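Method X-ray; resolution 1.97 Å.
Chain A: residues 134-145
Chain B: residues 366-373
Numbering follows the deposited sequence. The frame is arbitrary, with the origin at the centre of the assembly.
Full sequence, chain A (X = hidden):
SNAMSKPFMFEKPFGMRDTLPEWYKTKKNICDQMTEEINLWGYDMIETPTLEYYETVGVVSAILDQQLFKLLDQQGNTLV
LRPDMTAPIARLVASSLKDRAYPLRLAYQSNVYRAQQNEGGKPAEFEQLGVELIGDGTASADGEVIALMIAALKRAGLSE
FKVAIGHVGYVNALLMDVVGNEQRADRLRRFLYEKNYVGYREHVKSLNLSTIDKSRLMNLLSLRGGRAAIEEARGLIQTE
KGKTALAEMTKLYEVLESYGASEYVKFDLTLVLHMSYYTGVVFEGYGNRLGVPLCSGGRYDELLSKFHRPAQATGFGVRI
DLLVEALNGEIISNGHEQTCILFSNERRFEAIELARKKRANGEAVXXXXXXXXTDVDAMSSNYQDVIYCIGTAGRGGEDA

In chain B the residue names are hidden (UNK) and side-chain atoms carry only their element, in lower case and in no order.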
# COMPACT_ATOMS: atom_id res chain seq x y z
N ILE A 134 -10.20 11.45 16.83
CA ILE A 134 -10.02 12.89 16.89
C ILE A 134 -11.30 13.58 17.32
O ILE A 134 -12.37 13.27 16.81
CB ILE A 134 -9.61 13.43 15.51
CG1 ILE A 134 -8.22 12.88 15.10
CG2 ILE A 134 -9.68 14.96 15.51
CD1 ILE A 134 -7.89 13.07 13.63
N GLY A 135 -11.19 14.52 18.26
CA GLY A 135 -12.32 15.31 18.73
C GLY A 135 -13.00 14.77 19.98
O GLY A 135 -14.10 15.20 20.33
N ASP A 136 -12.37 13.82 20.66
CA ASP A 136 -12.96 13.22 21.87
C ASP A 136 -11.92 13.25 22.98
O ASP A 136 -10.97 12.48 22.97
CB ASP A 136 -13.42 11.78 21.60
CG ASP A 136 -14.04 11.11 22.83
OD1 ASP A 136 -13.84 11.60 23.96
OD2 ASP A 136 -14.72 10.08 22.67
N GLY A 137 -12.10 14.14 23.95
CA GLY A 137 -11.09 14.33 24.98
C GLY A 137 -11.25 13.46 26.22
O GLY A 137 -10.54 13.65 27.20
N THR A 138 -12.17 12.51 26.18
CA THR A 138 -12.52 11.77 27.40
C THR A 138 -11.53 10.64 27.64
O THR A 138 -10.81 10.23 26.73
CB THR A 138 -13.91 11.15 27.31
OG1 THR A 138 -13.94 10.21 26.23
CG2 THR A 138 -14.97 12.22 27.07
N ALA A 139 -11.51 10.14 28.87
CA ALA A 139 -10.70 8.96 29.16
C ALA A 139 -11.29 7.73 28.46
O ALA A 139 -10.59 6.73 28.25
CB ALA A 139 -10.62 8.74 30.65
N SER A 140 -12.57 7.78 28.13
CA SER A 140 -13.20 6.68 27.40
C SER A 140 -12.52 6.54 26.05
O SER A 140 -12.37 5.43 25.51
CB SER A 140 -14.70 6.94 27.19
OG SER A 140 -15.40 6.83 28.42
N ALA A 141 -12.10 7.67 25.50
CA ALA A 141 -11.43 7.67 24.21
C ALA A 141 -10.02 7.12 24.36
O ALA A 141 -9.59 6.33 23.54
CB ALA A 141 -11.40 9.06 23.60
N ASP A 142 -9.29 7.53 25.41
CA ASP A 142 -7.95 7.00 25.63
C ASP A 142 -8.05 5.49 25.77
O ASP A 142 -7.21 4.75 25.25
CB ASP A 142 -7.31 7.53 26.94
CG ASP A 142 -7.09 9.04 26.94
OD1 ASP A 142 -6.76 9.62 25.89
OD2 ASP A 142 -7.20 9.65 28.03
N GLY A 143 -9.07 5.04 26.51
CA GLY A 143 -9.21 3.62 26.77
C GLY A 143 -9.57 2.83 25.51
O GLY A 143 -9.12 1.71 25.30
N GLU A 144 -10.41 3.43 24.68
CA GLU A 144 -10.84 2.81 23.46
C GLU A 144 -9.64 2.50 22.56
O GLU A 144 -9.52 1.39 22.09
CB GLU A 144 -11.86 3.66 22.72
CG GLU A 144 -12.12 3.16 21.30
CD GLU A 144 -13.05 4.07 20.53
OE1 GLU A 144 -13.76 4.87 21.17
OE2 GLU A 144 -13.04 4.02 19.28
N VAL A 145 -8.74 3.47 22.35
CA VAL A 145 -7.62 3.26 21.43
C VAL A 145 -6.65 2.20 21.96
O VAL A 145 -6.18 1.36 21.19
CB VAL A 145 -6.84 4.56 20.99
CG1 VAL A 145 -7.78 5.53 20.23
CG2 VAL A 145 -6.17 5.23 22.16
N UNK B 366 -19.58 1.97 16.52
CA UNK B 366 -18.88 3.05 17.19
C UNK B 366 -19.43 3.14 18.61
O UNK B 366 -20.62 3.36 18.81
c UNK B 366 -18.55 5.55 17.31
c UNK B 366 -18.37 4.38 15.10
c UNK B 366 -19.07 4.39 16.46
N UNK B 367 -18.56 2.93 19.60
CA UNK B 367 -18.95 3.00 21.01
C UNK B 367 -18.47 4.36 21.52
O UNK B 367 -17.27 4.61 21.58
c UNK B 367 -17.75 0.54 23.80
c UNK B 367 -20.03 1.57 23.59
c UNK B 367 -18.28 1.86 21.78
c UNK B 367 -18.55 1.72 23.28
N UNK B 368 -19.41 5.24 21.82
CA UNK B 368 -19.10 6.65 22.03
C UNK B 368 -19.63 7.19 23.37
O UNK B 368 -20.85 7.20 23.63
n UNK B 368 -17.46 9.97 22.02
o UNK B 368 -17.30 9.03 19.99
c UNK B 368 -19.67 7.48 20.88
c UNK B 368 -17.97 9.33 20.98
c UNK B 368 -19.44 8.96 21.06
N UNK B 369 -18.69 7.62 24.20
CA UNK B 369 -18.98 8.36 25.43
C UNK B 369 -19.62 9.68 25.07
O UNK B 369 -19.06 10.49 24.33
o UNK B 369 -18.92 9.91 27.83
o UNK B 369 -17.13 8.82 28.53
c UNK B 369 -17.94 9.14 27.63
c UNK B 369 -17.69 8.59 26.22
N UNK B 370 -20.82 9.90 25.59
CA UNK B 370 -21.57 11.09 25.22
C UNK B 370 -20.82 12.35 25.65
O UNK B 370 -20.90 13.39 24.99
c UNK B 370 -24.45 11.91 24.07
c UNK B 370 -22.96 11.03 25.85
c UNK B 370 -25.01 12.26 26.49
c UNK B 370 -23.89 12.16 25.46
N UNK B 371 -20.08 12.26 26.75
CA UNK B 371 -19.27 13.39 27.19
C UNK B 371 -18.21 13.81 26.15
O UNK B 371 -17.66 14.90 26.23
c UNK B 371 -18.62 13.07 28.52
N UNK B 372 -17.95 12.96 25.17
CA UNK B 372 -16.95 13.25 24.15
C UNK B 372 -17.47 13.81 22.84
O UNK B 372 -16.70 14.11 21.92
N UNK B 373 -18.79 13.96 22.74
CA UNK B 373 -19.40 14.42 21.50
C UNK B 373 -19.82 15.87 21.62
O UNK B 373 -20.59 16.21 22.51
c UNK B 373 -20.36 12.15 21.31
c UNK B 373 -21.18 13.93 19.79
c UNK B 373 -20.66 13.61 21.19
O HOH W 1 -15.82 7.68 23.74
O HOH W 2 -15.23 5.05 23.26
O HOH W 3 -15.70 2.54 18.82

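Position 366 lies within a strand. Its side chain has three carbons, one carrying the other two, so the branch lies at CB; none contacts chain A. This is Val B366.

Position 367 carries four carbons forked at the second, and they also stay clear of chain A. The fork beyond CB identifies Leu B367, whose part in the contact is played by its backbone. One water donates to both its O (2.7 Å) and Glu A144 OE1 (2.6 Å); another accepts from its N (3.0 Å) and donates weakly to Glu A144 OE2 (3.1 Å).

At position 368 three carbons run in line, the third bearing one oxygen and one nitrogen. That terminal amide defines Gln B368. Although its CA-to-CB bond points sideways, the chain bends at chi2 (p) and brings its end to chain A, where NE2 donates to Asp A136 OD2 at 2.8 Å. The same NE2 donates to the backbone O of position 369 at 2.9 Å, so both amide protons are used.

Position 369 has two side-chain carbons, the second carrying two oxygens, and the CA-to-CB bond points toward chain A. A carboxylate on so short a stem is Asp B369. Its OD2 accepts from Ser A140 OG at 2.6 Å, while its OD1 accepts from the backbone N of position 371 at 2.8 Å, fastening the start of the 3-10 turn.

Position 370 again shows four carbons forked at the second, but its CA-to-CB bond points away from chain A: Leu B370.

Position 371 has a single carbon, 4.0 Å from Thr A138 CG2, and is therefore Ala B371.

No side-chain atom is present at position 372, which is Gly B372. Its CA lies 3.5 Å from Asp A136 OD1 and its N 3.6 Å from Thr A138 CG2. A CB here would point toward chain A and fall 2.4 Å from Asp A136 OD1, a clash.

Position 373 bears three carbons branched at the first, and its CA-to-CB bond points away from chain A; it is Val B373.

The contact joins the loop and first helical turns of chain A to a strand end and 3-10 turn of chain B. Asp A136 is central: OD1 accepts from Thr A138 N (2.9 Å) and OG1 (2.7 Å), while OD2 takes the Gln B368 amide and a water (2.8 Å) that accepts from Asp B369 N (2.9 Å). Thr A138 OG1 in turn caps the helix by accepting from Ala A141 N (3.2 Å), leaving its methyl CG2 to pack on the 3-10 turn.

Chain B 366-373: VLQDLAGV
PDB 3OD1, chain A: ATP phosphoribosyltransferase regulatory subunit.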